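PDB 4HDE: SCO1/SenC family lipoprotein from Bacillus anthracis, which probably serves, like other SCO1/SenC proteins of the thioredoxin superfamily, in copper delivery and the assembly of cytochrome c oxidase. Local coordinates for residues D11-F17 with K113-F119; T18-G22 with P83-K87; G32-D38 with S136-Q142; P50-N54 with F89-F93. All coordinates share one frame. Numbering follows the deposited sequence.

Contact 1: D11-F17 with K113-F119; sequences DLETFQF and KFSKDNF
Extended chain 11-17, loop entering a strand at Gln16, covers one flank of helix 108-119 beside strand 35-40 of the central sheet, with Leu12 CA and Asn118 CA 5.4 Å apart. Asn118 (chi1 m) uses both ends of its amide. Its OD1 accepts from Glu13 N at 2.8 Å; its ND2 donates to OE2 of Glu13 (chi1 p) at 2.8 Å and adds a second bond, 3.0 Å, to Phe114 O, which already accepts Asn118 N. A water donates to Glu13 OE2 (2.8 Å) and accepts from Lys113 NZ (2.8 Å). Asp117 holds two lysines, OD2 with Lys113 NZ (2.7 Å) and OD1 with Lys116 NZ (2.6 Å). Another water, donating to both, lies 2.6 Å from Asp11 O and 3.1 Å from Asn118 O. Asp11 turns its carboxylate to Lys145. Below this polar layer the edge of Phe114 (chi1 t) meets the face of Phe15, centroids 5.2 Å apart, and its face receives the edge of Phe17 at 5.3 Å. Leu12 CD2 makes an off-centre CH-pi contact, 4.2 Å from the Phe119 ring centroid. Asparagine, both acceptor and donor, thus pairs with the loop NH and carboxylate of Glu13 bordering an aromatic cluster.

Contact 2: T18-G22 with P83-K87; sequences TNQDG and PENLK
Helix 83-90 presents its first turn to the tight turn between strands 16-18 and 24-26, Gln20 CA and Pro83 CA lying 4.1 Å apart. Pro83 suits a first helical turn, where no backbone NH is needed for the helix ladder. Its ring points toward the turn: CB lies 3.5 Å from Asn19 O and 3.9 Å from Gly22 N, and CG is 4.1 Å from Thr18 CG2. The loop it meets is a type I beta turn, closed by Gly22 N to Asn19 O at 2.9 Å; Asn19 (chi1 p) adds an Asx turn, OD1 accepting from Asp21 N at 2.9 Å, and Gly22 readily takes the positive phi of 72°. This beta-hairpin tip lies against the helix of a beta-alpha-beta crossover, strand 70-75 to strand 100-103. Leu86 (m, t) sets its CB 3.9 Å from Gln20 CB, the buried stem of a side chain whose amide turns off to Leu102 N and Trp100 O. Lys87, whose N bonds Pro83 O at 2.9 Å, packs CB 3.6 Å from Gln20 O, then runs out extended through chi3 and bends at chi4 (p), so that NZ forms a salt bridge with Asp21 OD1 at 2.8 Å.

Contact 3: G32-D38 with S136-Q142; sequences GKVWVAD and SFYLIDQ
Four backbone hydrogen bonds zip strands 35-38 and 136-140 together antiparallel: Trp35 N to Ile140 O (3.0 Å), Ile140 N to Trp35 O (2.8 Å), Ala37 N to Tyr138 O (2.8 Å) and Tyr138 N to Ala37 O (2.9 Å). Trp35-Ile140 and Ala37-Tyr138 are hydrogen-bonded pairs; Val36-Leu139 between them is a non-hydrogen-bonded pair, CA atoms 4.6 Å apart. The strand axes run at 152°. Beyond the strands, Gly32 N reaches Gln142 O at 3.0 Å; at its phi/psi of 104/-8° a CB would jam against the preceding carbonyl O, which calls for glycine. On the face carrying Trp35, Ala37, Tyr138 and Ile140, the indole (chi1 p) lies under Ile140 CD1, 3.7 Å above its six-membered ring centroid in a CH-pi contact, and small Ala37 leaves space for the same methyl at 3.8 Å from its CB. Across the sheet, Leu139 CD1 packs on Val34 CG1 (3.7 Å) and Val36 CG2 (4.0 Å), beneath helix 158-169. In this thioredoxin-like sheet, paired peptides let branched and aromatic side chains fill both hydrophobic layers.

Contact 4: P50-N54 with F89-F93; sequences PMTAN and FIQKF
Residues 50-54 form a regular turn near the start of helix 48-64, with Asn54 N bonded to Pro50 O at 2.9 Å. Facing them, Phe89 and Ile90 belong to helix 83-90, and Gln91 to Phe93 keep helical backbone angles without the regular bonds: Phe93 N to Ile90 O (3.0 Å) and a weak Lys92 N to Phe89 O (3.3 Å) both reach three residues back. The closest CA atoms are those of Ala53 and Phe93, at 5.8 Å. Thr52 (chi1 m) is the centre of the contact. Its CG2 stands over the face of Phe93, 3.8 Å from the ring centroid in a CH-pi contact, and 3.8 Å from Ile90 CD1. Its OG1 sits at the edge of Phe89, 3.4 Å from CE2, while bonding back to Cys48 O. Phe93 (m) also covers Ala53, CB to CD1 4.2 Å; the small alanine allows the ring's close approach. So the helices following the first two sheet strands meet one turn beyond Cys48, the second cysteine of the CXXXC motif that binds copper in Sco relatives. Threonine fits because its methyl packs on Phe93 and Ile90 while its hydroxyl is satisfied by a helix carbonyl, leaving the junction to dispersion and shape.

Overall arrangement
From the N terminus, residues 11-17 pack on helix 108-119, so contact 1 closes a long loop that encloses contacts 2 and 4. The next residues, 18-22, reach helix 83-90 in contact 2, which crosses contact 4: both draw on that helix and the residues that follow it, the second tying it to helix 48-64. Contact 3, pairing strands 35-40 and 136-140 in the central sheet, encloses contact 4 but crosses contacts 1 and 2. It touches contact 1 on one face, through Leu12 on Trp35 and Phe119 on Tyr138, and contact 4 on the other, through Phe137 on Met51, thus joining both covering layers to the sheet.

Contact 1: D11-F17 with K113-F119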
loop_
_atom_site.group_PDB
_atom_site.type_symbol
_atom_site.label_atom_id
_atom_site.label_comp_id
_atom_site.label_asym_id
_atom_site.label_seq_id
_atom_site.Cartn_x
_atom_site.Cartn_y
_atom_site.Cartn_z
ATOM N N ASP A 11 -4.519 -3.061 -14.920
ATOM C CA ASP A 11 -3.773 -1.873 -15.315
ATOM C C ASP A 11 -3.723 -0.845 -14.184
ATOM O O ASP A 11 -4.698 -0.656 -13.463
ATOM C CB ASP A 11 -4.425 -1.219 -16.536
ATOM C CG ASP A 11 -4.331 -2.066 -17.795
ATOM O OD1 ASP A 11 -3.349 -2.824 -17.958
ATOM O OD2 ASP A 11 -5.246 -1.952 -18.639
ATOM N N LEU A 12 -2.578 -0.183 -14.053
ATOM C CA LEU A 12 -2.411 0.910 -13.100
ATOM C C LEU A 12 -2.002 2.169 -13.821
ATOM O O LEU A 12 -1.064 2.169 -14.619
ATOM C CB LEU A 12 -1.317 0.589 -12.093
ATOM C CG LEU A 12 -1.609 -0.471 -11.052
ATOM C CD1 LEU A 12 -0.451 -0.511 -10.073
ATOM C CD2 LEU A 12 -2.915 -0.164 -10.339
ATOM N N GLU A 13 -2.704 3.255 -13.540
ATOM C CA GLU A 13 -2.335 4.536 -14.122
ATOM C C GLU A 13 -1.009 5.024 -13.550
ATOM O O GLU A 13 -0.597 4.626 -12.458
ATOM C CB GLU A 13 -3.415 5.570 -13.854
ATOM C CG GLU A 13 -3.394 6.104 -12.442
ATOM C CD GLU A 13 -4.559 7.019 -12.147
ATOM O OE1 GLU A 13 -4.321 8.217 -11.876
ATOM O OE2 GLU A 13 -5.709 6.541 -12.180
ATOM N N THR A 14 -0.345 5.890 -14.303
ATOM C CA THR A 14 0.867 6.539 -13.852
ATOM C C THR A 14 0.503 7.637 -12.857
ATOM O O THR A 14 -0.407 8.428 -13.105
ATOM C CB THR A 14 1.625 7.132 -15.043
ATOM O OG1 THR A 14 1.974 6.073 -15.944
ATOM C CG2 THR A 14 2.892 7.838 -14.595
ATOM N N PHE A 15 1.196 7.667 -11.730
ATOM C CA PHE A 15 0.914 8.648 -10.681
ATOM C C PHE A 15 2.195 9.167 -10.032
ATOM O O PHE A 15 3.224 8.496 -10.016
ATOM C CB PHE A 15 -0.003 8.057 -9.606
ATOM C CG PHE A 15 0.620 6.936 -8.824
ATOM C CD1 PHE A 15 1.249 7.178 -7.612
ATOM C CD2 PHE A 15 0.562 5.633 -9.297
ATOM C CE1 PHE A 15 1.817 6.154 -6.894
ATOM C CE2 PHE A 15 1.139 4.602 -8.588
ATOM C CZ PHE A 15 1.763 4.864 -7.377
ATOM N N GLN A 16 2.103 10.377 -9.495
ATOM C CA GLN A 16 3.185 10.992 -8.748
ATOM C C GLN A 16 2.576 11.695 -7.547
ATOM O O GLN A 16 1.918 12.721 -7.689
ATOM C CB GLN A 16 3.943 12.000 -9.611
ATOM C CG GLN A 16 5.066 12.718 -8.885
ATOM C CD GLN A 16 5.707 13.787 -9.752
ATOM O OE1 GLN A 16 5.874 13.613 -10.966
ATOM N NE2 GLN A 16 6.049 14.910 -9.142
ATOM N N PHE A 17 2.773 11.120 -6.366
ATOM C CA PHE A 17 2.206 11.689 -5.148
ATOM C C PHE A 17 3.353 12.170 -4.271
ATOM O O PHE A 17 4.474 12.334 -4.756
ATOM C CB PHE A 17 1.326 10.662 -4.424
ATOM C CG PHE A 17 0.138 10.174 -5.238
ATOM C CD1 PHE A 17 -0.451 10.973 -6.211
ATOM C CD2 PHE A 17 -0.391 8.911 -5.011
ATOM C CE1 PHE A 17 -1.556 10.507 -6.937
ATOM C CE2 PHE A 17 -1.486 8.441 -5.727
ATOM C CZ PHE A 17 -2.063 9.235 -6.700
ATOM N N LYS A 113 -11.139 8.432 -6.904
ATOM C CA LYS A 113 -11.121 7.980 -8.286
ATOM C C LYS A 113 -9.996 6.969 -8.496
ATOM O O LYS A 113 -10.181 5.955 -9.164
ATOM C CB LYS A 113 -10.955 9.162 -9.246
ATOM C CG LYS A 113 -11.024 8.774 -10.714
ATOM C CD LYS A 113 -10.600 9.921 -11.612
ATOM C CE LYS A 113 -10.575 9.495 -13.073
ATOM N NZ LYS A 113 -9.630 8.357 -13.301
ATOM N N PHE A 114 -8.832 7.246 -7.916
ATOM C CA PHE A 114 -7.661 6.389 -8.077
ATOM C C PHE A 114 -7.941 4.994 -7.520
ATOM O O PHE A 114 -7.647 3.984 -8.158
ATOM C CB PHE A 114 -6.472 7.047 -7.367
ATOM C CG PHE A 114 -5.191 6.253 -7.422
ATOM C CD1 PHE A 114 -4.325 6.377 -8.499
ATOM C CD2 PHE A 114 -4.830 5.416 -6.380
ATOM C CE1 PHE A 114 -3.130 5.664 -8.534
ATOM C CE2 PHE A 114 -3.636 4.707 -6.410
ATOM C CZ PHE A 114 -2.792 4.830 -7.495
ATOM N N SER A 115 -8.516 4.935 -6.327
ATOM C CA SER A 115 -8.856 3.655 -5.714
ATOM C C SER A 115 -9.907 2.889 -6.531
ATOM O O SER A 115 -9.791 1.671 -6.725
ATOM C CB SER A 115 -9.332 3.881 -4.278
ATOM O OG SER A 115 -9.639 2.656 -3.631
ATOM N N LYS A 116 -10.912 3.605 -7.034
ATOM C CA LYS A 116 -11.959 3.003 -7.854
ATOM C C LYS A 116 -11.401 2.427 -9.155
ATOM O O LYS A 116 -11.700 1.291 -9.524
ATOM C CB LYS A 116 -13.046 4.039 -8.174
ATOM C CG LYS A 116 -14.021 3.632 -9.272
ATOM C CD LYS A 116 -15.090 4.703 -9.520
ATOM C CE LYS A 116 -14.540 5.917 -10.269
ATOM N NZ LYS A 116 -14.434 5.706 -11.747
ATOM N N ASP A 117 -10.590 3.218 -9.850
ATOM C CA ASP A 117 -10.198 2.887 -11.212
ATOM C C ASP A 117 -9.051 1.896 -11.287
ATOM O O ASP A 117 -8.942 1.139 -12.257
ATOM C CB ASP A 117 -9.844 4.159 -11.987
ATOM C CG ASP A 117 -11.072 4.939 -12.407
ATOM O OD1 ASP A 117 -12.192 4.426 -12.205
ATOM O OD2 ASP A 117 -10.921 6.054 -12.950
ATOM N N ASN A 118 -8.204 1.893 -10.270
ATOM C CA ASN A 118 -7.009 1.052 -10.284
ATOM C C ASN A 118 -7.088 -0.166 -9.379
ATOM O O ASN A 118 -6.508 -1.208 -9.679
ATOM C CB ASN A 118 -5.790 1.885 -9.931
ATOM C CG ASN A 118 -5.552 2.987 -10.929
ATOM O OD1 ASN A 118 -5.048 2.744 -12.023
ATOM N ND2 ASN A 118 -5.951 4.204 -10.576
ATOM N N PHE A 119 -7.804 -0.036 -8.270
ATOM C CA PHE A 119 -7.859 -1.110 -7.290
ATOM C C PHE A 119 -9.271 -1.617 -7.014
ATOM O O PHE A 119 -9.462 -2.426 -6.104
ATOM C CB PHE A 119 -7.164 -0.682 -5.999
ATOM C CG PHE A 119 -5.684 -0.476 -6.160
ATOM C CD1 PHE A 119 -4.800 -1.532 -5.972
ATOM C CD2 PHE A 119 -5.174 0.760 -6.519
ATOM C CE1 PHE A 119 -3.445 -1.356 -6.134
ATOM C CE2 PHE A 119 -3.823 0.945 -6.687
ATOM C CZ PHE A 119 -2.950 -0.116 -6.484
HETATM O O HOH W 1 -7.055 -1.521 -12.755
HETATM O O HOH W 2 -7.731 8.129 -11.192
#

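Contact 2: T18-G22 with P83-K87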
loop_
_atom_site.group_PDB
_atom_site.type_symbol
_atom_site.label_atom_id
_atom_site.label_comp_id
_atom_site.label_asym_id
_atom_site.label_seq_id
_atom_site.Cartn_x
_atom_site.Cartn_y
_atom_site.Cartn_z
ATOM N N THR A 18 3.084 12.420 -2.994
ATOM C CA THR A 18 4.101 12.906 -2.070
ATOM C C THR A 18 4.232 11.932 -0.903
ATOM O O THR A 18 3.225 11.479 -0.360
ATOM C CB THR A 18 3.734 14.305 -1.540
ATOM O OG1 THR A 18 3.601 15.210 -2.644
ATOM C CG2 THR A 18 4.808 14.823 -0.599
ATOM N N ASN A 19 5.463 11.608 -0.511
ATOM C CA ASN A 19 5.678 10.678 0.597
ATOM C C ASN A 19 5.789 11.351 1.964
ATOM O O ASN A 19 5.594 12.567 2.089
ATOM C CB ASN A 19 6.869 9.741 0.324
ATOM C CG ASN A 19 8.212 10.441 0.421
ATOM O OD1 ASN A 19 8.316 11.594 0.845
ATOM N ND2 ASN A 19 9.257 9.729 0.047
ATOM N N GLN A 20 6.123 10.561 2.975
ATOM C CA GLN A 20 6.102 11.016 4.356
ATOM C C GLN A 20 7.253 11.971 4.661
ATOM O O GLN A 20 7.307 12.555 5.731
ATOM C CB GLN A 20 6.111 9.821 5.321
ATOM C CG GLN A 20 7.409 9.008 5.370
ATOM C CD GLN A 20 7.396 7.813 4.439
ATOM O OE1 GLN A 20 6.732 7.816 3.415
ATOM N NE2 GLN A 20 8.144 6.780 4.798
ATOM N N ASP A 21 8.169 12.109 3.706
ATOM C CA ASP A 21 9.259 13.076 3.796
ATOM C C ASP A 21 9.019 14.305 2.916
ATOM O O ASP A 21 9.905 15.154 2.772
ATOM C CB ASP A 21 10.594 12.422 3.434
ATOM C CG ASP A 21 11.014 11.362 4.435
ATOM O OD1 ASP A 21 10.749 11.545 5.642
ATOM O OD2 ASP A 21 11.608 10.346 4.015
ATOM N N GLY A 22 7.823 14.419 2.350
ATOM C CA GLY A 22 7.482 15.558 1.519
ATOM C C GLY A 22 8.175 15.533 0.168
ATOM O O GLY A 22 8.372 16.583 -0.452
ATOM N N PRO A 83 2.348 14.911 5.103
ATOM C CA PRO A 83 3.544 14.084 5.299
ATOM C C PRO A 83 3.941 13.892 6.770
ATOM O O PRO A 83 4.272 12.761 7.153
ATOM C CB PRO A 83 4.615 14.851 4.520
ATOM C CG PRO A 83 3.842 15.452 3.374
ATOM C CD PRO A 83 2.511 15.852 3.975
ATOM N N GLU A 84 3.913 14.943 7.583
ATOM C CA GLU A 84 4.333 14.787 8.972
ATOM C C GLU A 84 3.444 13.788 9.734
ATOM O O GLU A 84 3.926 13.050 10.590
ATOM C CB GLU A 84 4.397 16.141 9.684
ATOM C CG GLU A 84 3.058 16.827 9.820
ATOM C CD GLU A 84 3.178 18.250 10.334
ATOM O OE1 GLU A 84 4.309 18.701 10.621
ATOM O OE2 GLU A 84 2.134 18.924 10.446
ATOM N N ASN A 85 2.153 13.779 9.427
ATOM C CA ASN A 85 1.242 12.820 10.025
ATOM C C ASN A 85 1.636 11.402 9.662
ATOM O O ASN A 85 1.645 10.519 10.522
ATOM C CB ASN A 85 -0.196 13.084 9.581
ATOM C CG ASN A 85 -0.654 14.488 9.894
ATOM O OD1 ASN A 85 -0.463 15.409 9.101
ATOM N ND2 ASN A 85 -1.272 14.660 11.054
ATOM N N LEU A 86 1.968 11.181 8.397
ATOM C CA LEU A 86 2.328 9.838 7.943
ATOM C C LEU A 86 3.658 9.378 8.530
ATOM O O LEU A 86 3.825 8.202 8.883
ATOM C CB LEU A 86 2.381 9.783 6.420
ATOM C CG LEU A 86 1.011 9.982 5.769
ATOM C CD1 LEU A 86 1.179 10.103 4.263
ATOM C CD2 LEU A 86 0.070 8.845 6.114
ATOM N N LYS A 87 4.604 10.301 8.645
ATOM C CA LYS A 87 5.908 9.977 9.202
ATOM C C LYS A 87 5.774 9.576 10.672
ATOM O O LYS A 87 6.365 8.582 11.120
ATOM C CB LYS A 87 6.856 11.164 9.042
ATOM C CG LYS A 87 8.315 10.864 9.386
ATOM C CD LYS A 87 9.222 12.011 8.977
ATOM C CE LYS A 87 10.682 11.668 9.177
ATOM N NZ LYS A 87 11.097 10.571 8.265
#

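Contact 3: G32-D38 with S136-Q142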
loop_
_atom_site.group_PDB
_atom_site.type_symbol
_atom_site.label_atom_id
_atom_site.label_comp_id
_atom_site.label_asym_id
_atom_site.label_seq_id
_atom_site.Cartn_x
_atom_site.Cartn_y
_atom_site.Cartn_z
ATOM N N GLY A 32 9.393 -1.313 -12.514
ATOM C CA GLY A 32 10.565 -2.170 -12.491
ATOM C C GLY A 32 10.794 -2.853 -11.154
ATOM O O GLY A 32 11.670 -3.716 -11.037
ATOM N N LYS A 33 10.024 -2.477 -10.144
ATOM C CA LYS A 33 10.125 -3.095 -8.831
ATOM C C LYS A 33 8.865 -3.893 -8.525
ATOM O O LYS A 33 7.794 -3.635 -9.084
ATOM C CB LYS A 33 10.381 -2.037 -7.748
ATOM C CG LYS A 33 11.772 -1.387 -7.835
ATOM C CD LYS A 33 11.944 -0.262 -6.829
ATOM C CE LYS A 33 13.338 0.319 -6.889
ATOM N NZ LYS A 33 14.329 -0.655 -6.352
ATOM N N VAL A 34 9.001 -4.873 -7.641
ATOM C CA VAL A 34 7.857 -5.587 -7.101
ATOM C C VAL A 34 7.417 -4.801 -5.877
ATOM O O VAL A 34 8.243 -4.447 -5.025
ATOM C CB VAL A 34 8.256 -7.029 -6.708
ATOM C CG1 VAL A 34 7.111 -7.752 -5.980
ATOM C CG2 VAL A 34 8.681 -7.808 -7.947
ATOM N N TRP A 35 6.128 -4.499 -5.789
ATOM C CA TRP A 35 5.647 -3.751 -4.642
ATOM C C TRP A 35 4.286 -4.194 -4.139
ATOM O O TRP A 35 3.527 -4.861 -4.834
ATOM C CB TRP A 35 5.703 -2.238 -4.886
ATOM C CG TRP A 35 4.984 -1.673 -6.088
ATOM C CD1 TRP A 35 5.327 -1.823 -7.397
ATOM C CD2 TRP A 35 3.852 -0.788 -6.073
ATOM N NE1 TRP A 35 4.471 -1.100 -8.202
ATOM C CE2 TRP A 35 3.556 -0.460 -7.409
ATOM C CE3 TRP A 35 3.060 -0.247 -5.055
ATOM C CZ2 TRP A 35 2.494 0.378 -7.761
ATOM C CZ3 TRP A 35 2.008 0.596 -5.408
ATOM C CH2 TRP A 35 1.734 0.893 -6.746
ATOM N N VAL A 36 4.032 -3.859 -2.881
ATOM C CA VAL A 36 2.784 -4.199 -2.221
ATOM C C VAL A 36 2.114 -2.912 -1.784
ATOM O O VAL A 36 2.753 -2.050 -1.180
ATOM C CB VAL A 36 3.037 -5.074 -0.991
ATOM C CG1 VAL A 36 1.729 -5.469 -0.335
ATOM C CG2 VAL A 36 3.822 -6.317 -1.386
ATOM N N ALA A 37 0.832 -2.779 -2.106
ATOM C CA ALA A 37 0.068 -1.569 -1.794
ATOM C C ALA A 37 -1.070 -1.843 -0.806
ATOM O O ALA A 37 -1.711 -2.903 -0.843
ATOM C CB ALA A 37 -0.498 -0.972 -3.064
ATOM N N ASP A 38 -1.317 -0.876 0.076
ATOM C CA ASP A 38 -2.573 -0.825 0.803
ATOM C C ASP A 38 -3.096 0.613 0.895
ATOM O O ASP A 38 -2.411 1.558 0.487
ATOM C CB ASP A 38 -2.477 -1.532 2.171
ATOM C CG ASP A 38 -1.656 -0.766 3.196
ATOM O OD1 ASP A 38 -0.945 0.189 2.839
ATOM O OD2 ASP A 38 -1.703 -1.147 4.401
ATOM N N SER A 136 -7.504 -4.672 1.665
ATOM C CA SER A 136 -6.617 -5.659 1.042
ATOM C C SER A 136 -5.176 -5.175 0.930
ATOM O O SER A 136 -4.899 -3.972 0.974
ATOM C CB SER A 136 -7.108 -6.013 -0.364
ATOM O OG SER A 136 -8.389 -6.612 -0.330
ATOM N N PHE A 137 -4.261 -6.128 0.775
ATOM C CA PHE A 137 -2.917 -5.851 0.284
ATOM C C PHE A 137 -2.881 -6.293 -1.184
ATOM O O PHE A 137 -3.418 -7.342 -1.525
ATOM C CB PHE A 137 -1.864 -6.665 1.044
ATOM C CG PHE A 137 -1.666 -6.271 2.496
ATOM C CD1 PHE A 137 -2.202 -5.098 3.032
ATOM C CD2 PHE A 137 -0.887 -7.083 3.316
ATOM C CE1 PHE A 137 -1.992 -4.770 4.373
ATOM C CE2 PHE A 137 -0.671 -6.764 4.646
ATOM C CZ PHE A 137 -1.215 -5.608 5.175
ATOM N N TYR A 138 -2.232 -5.510 -2.033
ATOM C CA TYR A 138 -2.122 -5.812 -3.456
ATOM C C TYR A 138 -0.673 -5.984 -3.862
ATOM O O TYR A 138 0.165 -5.149 -3.530
ATOM C CB TYR A 138 -2.729 -4.675 -4.280
ATOM C CG TYR A 138 -4.167 -4.392 -3.945
ATOM C CD1 TYR A 138 -5.199 -5.056 -4.593
ATOM C CD2 TYR A 138 -4.496 -3.461 -2.976
ATOM C CE1 TYR A 138 -6.526 -4.788 -4.282
ATOM C CE2 TYR A 138 -5.812 -3.193 -2.656
ATOM C CZ TYR A 138 -6.815 -3.858 -3.307
ATOM O OH TYR A 138 -8.127 -3.581 -2.986
ATOM N N LEU A 139 -0.387 -7.053 -4.594
ATOM C CA LEU A 139 0.953 -7.311 -5.109
ATOM C C LEU A 139 1.022 -6.853 -6.558
ATOM O O LEU A 139 0.248 -7.319 -7.398
ATOM C CB LEU A 139 1.296 -8.798 -5.002
ATOM C CG LEU A 139 2.675 -9.219 -5.508
ATOM C CD1 LEU A 139 3.764 -8.599 -4.658
ATOM C CD2 LEU A 139 2.785 -10.740 -5.505
ATOM N N ILE A 140 1.966 -5.959 -6.840
ATOM C CA ILE A 140 2.138 -5.366 -8.161
ATOM C C ILE A 140 3.495 -5.794 -8.718
ATOM O O ILE A 140 4.504 -5.761 -8.008
ATOM C CB ILE A 140 2.030 -3.823 -8.091
ATOM C CG1 ILE A 140 0.631 -3.417 -7.620
ATOM C CG2 ILE A 140 2.273 -3.189 -9.436
ATOM C CD1 ILE A 140 0.579 -2.868 -6.220
ATOM N N ASP A 141 3.519 -6.214 -9.978
ATOM C CA ASP A 141 4.762 -6.733 -10.554
ATOM C C ASP A 141 5.626 -5.642 -11.198
ATOM O O ASP A 141 5.266 -4.456 -11.205
ATOM C CB ASP A 141 4.486 -7.891 -11.524
ATOM C CG ASP A 141 3.879 -7.439 -12.852
ATOM O OD1 ASP A 141 3.713 -6.224 -13.099
ATOM O OD2 ASP A 141 3.593 -8.339 -13.675
ATOM N N GLN A 142 6.777 -6.056 -11.735
ATOM C CA GLN A 142 7.766 -5.140 -12.291
ATOM C C GLN A 142 7.238 -4.420 -13.528
ATOM O O GLN A 142 7.720 -3.345 -13.888
ATOM C CB GLN A 142 9.062 -5.896 -12.628
ATOM C CG GLN A 142 9.691 -6.588 -11.416
ATOM C CD GLN A 142 9.338 -8.060 -11.332
ATOM O OE1 GLN A 142 8.181 -8.453 -11.504
ATOM N NE2 GLN A 142 10.334 -8.885 -11.042
HETATM O O HOH W 3 6.281 -1.846 -11.018
#

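Contact 4: P50-N54 with F89-F93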
loop_
_atom_site.group_PDB
_atom_site.type_symbol
_atom_site.label_atom_id
_atom_site.label_comp_id
_atom_site.label_asym_id
_atom_site.label_seq_id
_atom_site.Cartn_x
_atom_site.Cartn_y
_atom_site.Cartn_z
ATOM N N PRO A 50 -3.727 -2.262 12.896
ATOM C CA PRO A 50 -3.358 -3.675 12.691
ATOM C C PRO A 50 -2.949 -3.995 11.251
ATOM O O PRO A 50 -2.049 -4.805 11.066
ATOM C CB PRO A 50 -4.611 -4.453 13.095
ATOM C CG PRO A 50 -5.694 -3.445 13.270
ATOM C CD PRO A 50 -5.059 -2.105 13.507
HETATM N N MSE A 51 -3.568 -3.372 10.253
HETATM C CA MSE A 51 -3.126 -3.547 8.868
HETATM C C MSE A 51 -1.661 -3.176 8.721
HETATM O O MSE A 51 -0.892 -3.858 8.030
HETATM C CB MSE A 51 -3.938 -2.664 7.911
HETATM C CG MSE A 51 -5.339 -3.139 7.614
HETATM SE SE MSE A 51 -6.318 -1.906 6.462
HETATM C CE MSE A 51 -5.200 -2.073 4.892
ATOM N N THR A 52 -1.287 -2.051 9.320
ATOM C CA THR A 52 0.068 -1.565 9.190
ATOM C C THR A 52 1.036 -2.485 9.928
ATOM O O THR A 52 2.132 -2.757 9.430
ATOM C CB THR A 52 0.176 -0.114 9.664
ATOM O OG1 THR A 52 -0.748 0.693 8.909
ATOM C CG2 THR A 52 1.576 0.410 9.438
ATOM N N ALA A 53 0.637 -2.998 11.090
ATOM C CA ALA A 53 1.465 -3.990 11.772
ATOM C C ALA A 53 1.628 -5.247 10.912
ATOM O O ALA A 53 2.700 -5.874 10.896
ATOM C CB ALA A 53 0.873 -4.338 13.116
ATOM N N ASN A 54 0.568 -5.637 10.211
ATOM C CA ASN A 54 0.650 -6.805 9.337
ATOM C C ASN A 54 1.584 -6.547 8.156
ATOM O O ASN A 54 2.386 -7.402 7.769
ATOM C CB ASN A 54 -0.736 -7.222 8.848
ATOM C CG ASN A 54 -1.630 -7.705 9.967
ATOM O OD1 ASN A 54 -1.163 -8.077 11.044
ATOM N ND2 ASN A 54 -2.933 -7.701 9.720
ATOM N N PHE A 89 3.076 8.451 12.115
ATOM C CA PHE A 89 2.295 7.221 12.135
ATOM C C PHE A 89 3.176 5.991 11.921
ATOM O O PHE A 89 3.136 5.048 12.716
ATOM C CB PHE A 89 1.183 7.284 11.079
ATOM C CG PHE A 89 0.341 6.027 10.988
ATOM C CD1 PHE A 89 -0.735 5.836 11.835
ATOM C CD2 PHE A 89 0.623 5.053 10.040
ATOM C CE1 PHE A 89 -1.511 4.690 11.750
ATOM C CE2 PHE A 89 -0.152 3.908 9.951
ATOM C CZ PHE A 89 -1.212 3.732 10.803
ATOM N N ILE A 90 3.985 6.002 10.868
ATOM C CA ILE A 90 4.732 4.794 10.509
ATOM C C ILE A 90 5.818 4.440 11.530
ATOM O O ILE A 90 6.159 3.267 11.705
ATOM C CB ILE A 90 5.314 4.875 9.071
ATOM C CG1 ILE A 90 5.805 3.500 8.590
ATOM C CG2 ILE A 90 6.436 5.879 8.990
ATOM C CD1 ILE A 90 4.730 2.424 8.567
ATOM N N GLN A 91 6.326 5.443 12.238
ATOM C CA GLN A 91 7.408 5.203 13.186
ATOM C C GLN A 91 7.018 4.239 14.311
ATOM O O GLN A 91 7.886 3.600 14.903
ATOM C CB GLN A 91 7.969 6.519 13.737
ATOM C CG GLN A 91 8.714 7.342 12.683
ATOM C CD GLN A 91 9.269 8.646 13.224
ATOM O OE1 GLN A 91 8.848 9.126 14.275
ATOM N NE2 GLN A 91 10.223 9.227 12.503
ATOM N N LYS A 92 5.728 4.099 14.577
ATOM C CA LYS A 92 5.293 3.179 15.616
ATOM C C LYS A 92 5.516 1.724 15.215
ATOM O O LYS A 92 5.815 0.868 16.053
ATOM C CB LYS A 92 3.816 3.401 15.928
ATOM C CG LYS A 92 3.253 2.385 16.906
ATOM C CD LYS A 92 1.879 2.796 17.411
ATOM C CE LYS A 92 1.359 1.775 18.409
ATOM N NZ LYS A 92 0.562 2.398 19.499
ATOM N N PHE A 93 5.378 1.457 13.923
ATOM C CA PHE A 93 5.251 0.091 13.420
ATOM C C PHE A 93 6.519 -0.541 12.891
ATOM O O PHE A 93 6.614 -1.762 12.828
ATOM C CB PHE A 93 4.190 0.057 12.325
ATOM C CG PHE A 93 2.846 0.515 12.792
ATOM C CD1 PHE A 93 1.990 -0.339 13.469
ATOM C CD2 PHE A 93 2.446 1.826 12.584
ATOM C CE1 PHE A 93 0.748 0.109 13.906
ATOM C CE2 PHE A 93 1.215 2.274 13.017
ATOM C CZ PHE A 93 0.364 1.417 13.681
#